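TqaA (Penicillium aethiopicum, PDB 5DLK) is a fungal nonribosomal peptide synthetase whose terminal condensation-like (CT) domain, the part studied here as a mutant, probably closes the peptide chain into a ring. Local coordinates at residues His95-Thr100 with His178-Gly183; Gly183-Lys188 with Ser322-Thr327. One frame throughout, in Å; residues are numbered along the deposited sequence.

Contact 1. Residues His95-Thr100 with His178-Gly183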
loop_
_atom_site.group_PDB
_atom_site.type_symbol
_atom_site.label_atom_id
_atom_site.label_comp_id
_atom_site.label_asym_id
_atom_site.label_seq_id
_atom_site.Cartn_x
_atom_site.Cartn_y
_atom_site.Cartn_z
ATOM N N HIS A 95 2.404 -5.491 17.582
ATOM C CA HIS A 95 2.363 -4.420 16.566
ATOM C C HIS A 95 1.227 -3.430 16.796
ATOM O O HIS A 95 0.070 -3.750 16.550
ATOM C CB HIS A 95 2.216 -5.022 15.165
ATOM C CG HIS A 95 3.344 -5.927 14.767
ATOM N ND1 HIS A 95 4.589 -5.455 14.415
ATOM C CD2 HIS A 95 3.400 -7.274 14.631
ATOM C CE1 HIS A 95 5.369 -6.471 14.094
ATOM N NE2 HIS A 95 4.672 -7.586 14.216
ATOM N N SER A 96 1.541 -2.213 17.222
ATOM C CA SER A 96 0.477 -1.303 17.635
ATOM C C SER A 96 -0.444 -0.893 16.478
ATOM O O SER A 96 -1.599 -0.526 16.707
ATOM C CB SER A 96 1.066 -0.062 18.312
ATOM O OG SER A 96 1.755 0.758 17.391
ATOM N N ILE A 97 0.044 -0.971 15.236
ATOM C CA ILE A 97 -0.818 -0.652 14.101
ATOM C C ILE A 97 -2.013 -1.619 14.039
ATOM O O ILE A 97 -3.095 -1.238 13.604
ATOM C CB ILE A 97 -0.038 -0.684 12.749
ATOM C CG1 ILE A 97 -0.893 -0.100 11.616
ATOM C CG2 ILE A 97 0.384 -2.094 12.390
ATOM C CD1 ILE A 97 -1.368 1.296 11.872
ATOM N N LEU A 98 -1.828 -2.853 14.514
ATOM C CA LEU A 98 -2.903 -3.847 14.495
ATOM C C LEU A 98 -3.930 -3.594 15.621
ATOM O O LEU A 98 -5.033 -4.148 15.596
ATOM C CB LEU A 98 -2.327 -5.271 14.594
ATOM C CG LEU A 98 -1.312 -5.719 13.542
ATOM C CD1 LEU A 98 -0.867 -7.166 13.748
ATOM C CD2 LEU A 98 -1.849 -5.519 12.122
ATOM N N ARG A 99 -3.585 -2.750 16.593
ATOM C CA ARG A 99 -4.573 -2.351 17.599
ATOM C C ARG A 99 -4.950 -0.897 17.439
ATOM O O ARG A 99 -5.250 -0.206 18.415
ATOM C CB ARG A 99 -4.059 -2.606 19.020
ATOM C CG ARG A 99 -2.578 -2.805 19.140
ATOM C CD ARG A 99 -2.214 -3.304 20.544
ATOM N NE ARG A 99 -0.770 -3.366 20.679
ATOM C CZ ARG A 99 -0.026 -2.352 21.094
ATOM N NH1 ARG A 99 -0.602 -1.209 21.444
ATOM N NH2 ARG A 99 1.284 -2.484 21.159
ATOM N N THR A 100 -4.925 -0.422 16.198
ATOM C CA THR A 100 -5.297 0.952 15.920
ATOM C C THR A 100 -6.727 1.065 15.390
ATOM O O THR A 100 -7.170 0.276 14.549
ATOM C CB THR A 100 -4.291 1.583 14.909
ATOM O OG1 THR A 100 -2.992 1.602 15.501
ATOM C CG2 THR A 100 -4.676 2.977 14.578
ATOM N N HIS A 178 -5.689 -1.487 4.330
ATOM C CA HIS A 178 -4.385 -1.191 3.735
ATOM C C HIS A 178 -3.740 0.044 4.407
ATOM O O HIS A 178 -2.553 0.309 4.231
ATOM C CB HIS A 178 -4.548 -1.011 2.207
ATOM C CG HIS A 178 -3.322 -1.306 1.399
ATOM N ND1 HIS A 178 -2.030 -1.125 1.875
ATOM C CD2 HIS A 178 -3.175 -1.766 0.134
ATOM C CE1 HIS A 178 -1.164 -1.457 0.944
ATOM N NE2 HIS A 178 -1.832 -1.839 -0.138
ATOM N N SER A 179 -4.502 0.764 5.229
ATOM C CA SER A 179 -3.901 1.805 6.065
ATOM C C SER A 179 -2.949 1.206 7.098
ATOM O O SER A 179 -2.224 1.940 7.773
ATOM C CB SER A 179 -4.974 2.629 6.783
ATOM O OG SER A 179 -5.754 1.812 7.664
ATOM N N GLN A 180 -2.937 -0.126 7.201
ATOM C CA GLN A 180 -2.209 -0.811 8.275
ATOM C C GLN A 180 -1.097 -1.733 7.788
ATOM O O GLN A 180 -0.456 -2.415 8.593
ATOM C CB GLN A 180 -3.203 -1.624 9.143
ATOM C CG GLN A 180 -4.281 -0.767 9.781
ATOM C CD GLN A 180 -5.362 -1.621 10.444
ATOM O OE1 GLN A 180 -6.147 -2.276 9.761
ATOM N NE2 GLN A 180 -5.378 -1.642 11.782
ATOM N N TRP A 181 -0.840 -1.766 6.478
ATOM C CA TRP A 181 0.222 -2.624 5.969
ATOM C C TRP A 181 0.722 -2.102 4.615
ATOM O O TRP A 181 0.090 -1.239 4.006
ATOM C CB TRP A 181 -0.260 -4.088 5.827
ATOM C CG TRP A 181 -1.319 -4.271 4.780
ATOM C CD1 TRP A 181 -2.661 -4.107 4.941
ATOM C CD2 TRP A 181 -1.121 -4.608 3.398
ATOM N NE1 TRP A 181 -3.315 -4.345 3.760
ATOM C CE2 TRP A 181 -2.393 -4.654 2.795
ATOM C CE3 TRP A 181 0.006 -4.885 2.616
ATOM C CZ2 TRP A 181 -2.576 -4.957 1.441
ATOM C CZ3 TRP A 181 -0.175 -5.188 1.262
ATOM C CH2 TRP A 181 -1.451 -5.221 0.693
ATOM N N ASP A 182 1.861 -2.615 4.171
ATOM C CA ASP A 182 2.324 -2.371 2.805
ATOM C C ASP A 182 3.092 -3.576 2.275
ATOM O O ASP A 182 3.321 -4.555 2.999
ATOM C CB ASP A 182 3.179 -1.099 2.722
ATOM C CG ASP A 182 4.349 -1.102 3.675
ATOM O OD1 ASP A 182 4.843 -2.190 4.047
ATOM O OD2 ASP A 182 4.807 0.006 4.038
ATOM N N GLY A 183 3.480 -3.511 1.004
ATOM C CA GLY A 183 4.107 -4.652 0.355
ATOM C C GLY A 183 5.380 -5.103 1.045
ATOM O O GLY A 183 5.693 -6.297 1.078
HETATM O O HOH W 1 -7.008 -2.595 14.050
#
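The amide of Gln180 meets Ile97 with its nitrogen. NE2 donates to the backbone O of Ile97 over 2.9 Å, with an N-H...O angle of 143°. That oxygen lies 23° out of the amide plane. A water takes a second N-H of NE2 and donates in turn to O of Leu98 and O of Thr100. On the other branch of the amide, OE1 accepts from the backbone N of Ser177, and the two ends together fix its rotation. Farther along 178-183, the rings of His178 and Trp181 lie face over face: CZ2 of Trp181 sits 3.5 Å above the centre of the His178 ring. In 95-100, one face of the Arg99 guanidinium lies over CA of Ser96.

Residues 178-183 carry the His-x-x-x-Asp-Gly part of the condensation-domain signature, in the loop after strand 169-177. The facing turn is the short 3-10 segment 96-98, which follows helix 81-94.

O of Ile97 also accepts from Thr100 N at 3.3 Å, and the two donors come from opposite faces of its plane. Apolar contact runs beside these bonds. CG1 of Ile97, anti to its backbone N (chi1 -170°), reaches CB of Gln180 at 3.7 Å. An alanine at Gln180 would probably leave Ile97 O without its side-chain donor and Ser177 N without its acceptor, and open a gap beside CD1 of Ile97. The backbone O of Gln180 is buried here and has no polar partner in the model.

Contact 2. Residues Gly183-Lys188 with Ser322-Thr327; sequences GVSIPK and SLLGCT
Ser185 directs its CB toward 322-327, and its side chain meets Leu323, Leu324 and Gly325. Its CB lies 3.4 Å from O of Leu323 and also touches CD1 of Leu324. Its tip, OG, is placed between the backbone N and the carbonyl carbon (chi1 65°). From there it faces the backbone of Gly325. N of Gly325 donates to OG in a weak bond, long at 3.4 Å but nearly straight at 174°. The stronger polar partner of OG is OD1 of Asp182. The hydroxyl therefore sits between the aspartate of the signature motif and the loop 322-327.

Leu324 leans against the same serine. Its CD1 rests 3.3 Å from O of Ser185 and 3.5 Å from OG of Ser185. O of Ser185 also accepts from N of Lys188, a bond of 2.9 Å in the first turn of the helix. Lys188 is exposed to solvent. The chain bends at the CB-CG bond (chi2 69°). Its CG comes to 3.7 Å from O of Ser322, and its CE packs on CB of Ser322 at 3.9 Å. Gly325 has backbone angles at which a CB would strike the carbonyl O of Leu324, which calls for glycine.

Gly183, at the start of 183-188, binds phosphopantetheine in another structure of this protein. Asn311, a second residue of that site, accepts with its backbone O from OG1 of Thr327, whose side chain also packs on helix 208-218. The contact thus joins the start of helix 186-197 to the loop between strands 303-310 and 329-336, neighbours in the six-stranded sheet.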
loop_
_atom_site.group_PDB
_atom_site.type_symbol
_atom_site.label_atom_id
_atom_site.label_comp_id
_atom_site.label_asym_id
_atom_site.label_seq_id
_atom_site.Cartn_x
_atom_site.Cartn_y
_atom_site.Cartn_z
ATOM N N GLY A 183 3.480 -3.511 1.004
ATOM C CA GLY A 183 4.107 -4.652 0.355
ATOM C C GLY A 183 5.380 -5.103 1.045
ATOM O O GLY A 183 5.693 -6.297 1.078
ATOM N N VAL A 184 6.123 -4.145 1.593
ATOM C CA VAL A 184 7.374 -4.446 2.276
ATOM C C VAL A 184 7.155 -5.168 3.600
ATOM O O VAL A 184 7.917 -6.070 3.945
ATOM C CB VAL A 184 8.202 -3.148 2.541
ATOM C CG1 VAL A 184 9.343 -3.407 3.532
ATOM C CG2 VAL A 184 8.749 -2.599 1.230
ATOM N N SER A 185 6.116 -4.791 4.343
ATOM C CA SER A 185 6.019 -5.252 5.728
ATOM C C SER A 185 4.967 -6.341 5.964
ATOM O O SER A 185 5.012 -7.019 6.988
ATOM C CB SER A 185 5.765 -4.064 6.677
ATOM O OG SER A 185 4.506 -3.443 6.459
ATOM N N ILE A 186 4.040 -6.538 5.030
ATOM C CA ILE A 186 3.071 -7.627 5.208
ATOM C C ILE A 186 3.727 -9.026 5.327
ATOM O O ILE A 186 3.206 -9.867 6.066
ATOM C CB ILE A 186 1.981 -7.640 4.083
ATOM C CG1 ILE A 186 0.836 -8.600 4.450
ATOM C CG2 ILE A 186 2.540 -7.950 2.700
ATOM C CD1 ILE A 186 0.104 -8.208 5.708
ATOM N N PRO A 187 4.879 -9.281 4.659
ATOM C CA PRO A 187 5.427 -10.616 4.936
ATOM C C PRO A 187 5.941 -10.756 6.365
ATOM O O PRO A 187 6.068 -11.880 6.863
ATOM C CB PRO A 187 6.580 -10.747 3.925
ATOM C CG PRO A 187 6.282 -9.724 2.863
ATOM C CD PRO A 187 5.696 -8.584 3.643
ATOM N N LYS A 188 6.195 -9.627 7.019
ATOM C CA LYS A 188 6.677 -9.619 8.389
ATOM C C LYS A 188 5.532 -9.949 9.349
ATOM O O LYS A 188 5.744 -10.536 10.412
ATOM C CB LYS A 188 7.294 -8.259 8.734
ATOM C CG LYS A 188 8.391 -8.313 9.784
ATOM C CD LYS A 188 9.631 -8.996 9.240
ATOM C CE LYS A 188 10.716 -9.092 10.297
ATOM N NZ LYS A 188 11.964 -9.717 9.767
ATOM N N SER A 322 11.582 -3.199 8.771
ATOM C CA SER A 322 10.705 -4.261 9.249
ATOM C C SER A 322 9.473 -3.801 10.042
ATOM O O SER A 322 8.605 -4.621 10.342
ATOM C CB SER A 322 11.523 -5.239 10.104
ATOM O OG SER A 322 12.039 -4.594 11.253
ATOM N N LEU A 323 9.378 -2.516 10.379
ATOM C CA LEU A 323 8.229 -2.064 11.165
ATOM C C LEU A 323 6.962 -2.222 10.335
ATOM O O LEU A 323 6.972 -2.011 9.114
ATOM C CB LEU A 323 8.397 -0.616 11.646
ATOM C CG LEU A 323 8.408 0.566 10.669
ATOM C CD1 LEU A 323 7.015 1.142 10.482
ATOM C CD2 LEU A 323 9.355 1.647 11.183
ATOM N N LEU A 324 5.872 -2.608 10.997
ATOM C CA LEU A 324 4.642 -2.932 10.293
ATOM C C LEU A 324 3.722 -1.727 10.183
ATOM O O LEU A 324 3.381 -1.080 11.176
ATOM C CB LEU A 324 3.911 -4.090 10.997
ATOM C CG LEU A 324 2.657 -4.632 10.321
ATOM C CD1 LEU A 324 2.970 -5.273 8.969
ATOM C CD2 LEU A 324 1.947 -5.629 11.265
ATOM N N GLY A 325 3.312 -1.428 8.959
ATOM C CA GLY A 325 2.420 -0.312 8.736
ATOM C C GLY A 325 2.451 0.076 7.278
ATOM O O GLY A 325 3.104 -0.574 6.472
ATOM N N CYS A 326 1.765 1.157 6.952
ATOM C CA CYS A 326 1.702 1.625 5.576
ATOM C C CYS A 326 2.587 2.857 5.440
ATOM O O CYS A 326 2.140 3.959 5.695
ATOM C CB CYS A 326 0.270 1.961 5.182
ATOM S SG CYS A 326 0.157 2.566 3.479
ATOM N N THR A 327 3.837 2.658 5.062
ATOM C CA THR A 327 4.735 3.798 4.859
ATOM C C THR A 327 4.792 4.230 3.396
ATOM O O THR A 327 5.555 5.156 3.046
ATOM C CB THR A 327 6.162 3.499 5.326
ATOM O OG1 THR A 327 6.753 2.486 4.500
ATOM C CG2 THR A 327 6.167 3.060 6.803
#

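In the fold
Contacts 1 and 2 lie in series along the chain and share Gly183. Their centres are 8 Å apart, both near the middle of the molecule. The loop from strand 169-177 to helix 186-197 runs through both. In contact 1 it meets the turn between helix 81-94 and strand 100-105; in contact 2 it meets the loop of the six-stranded sheet. The two also touch directly: OD2 of Asp182 is 3.0 Å from N of Thr327, probably a hydrogen bond, and CG2 of Ile97 packs on O of Leu324. The signature loop is thus held between the two halves of the condensation fold, next to the phosphopantetheine site.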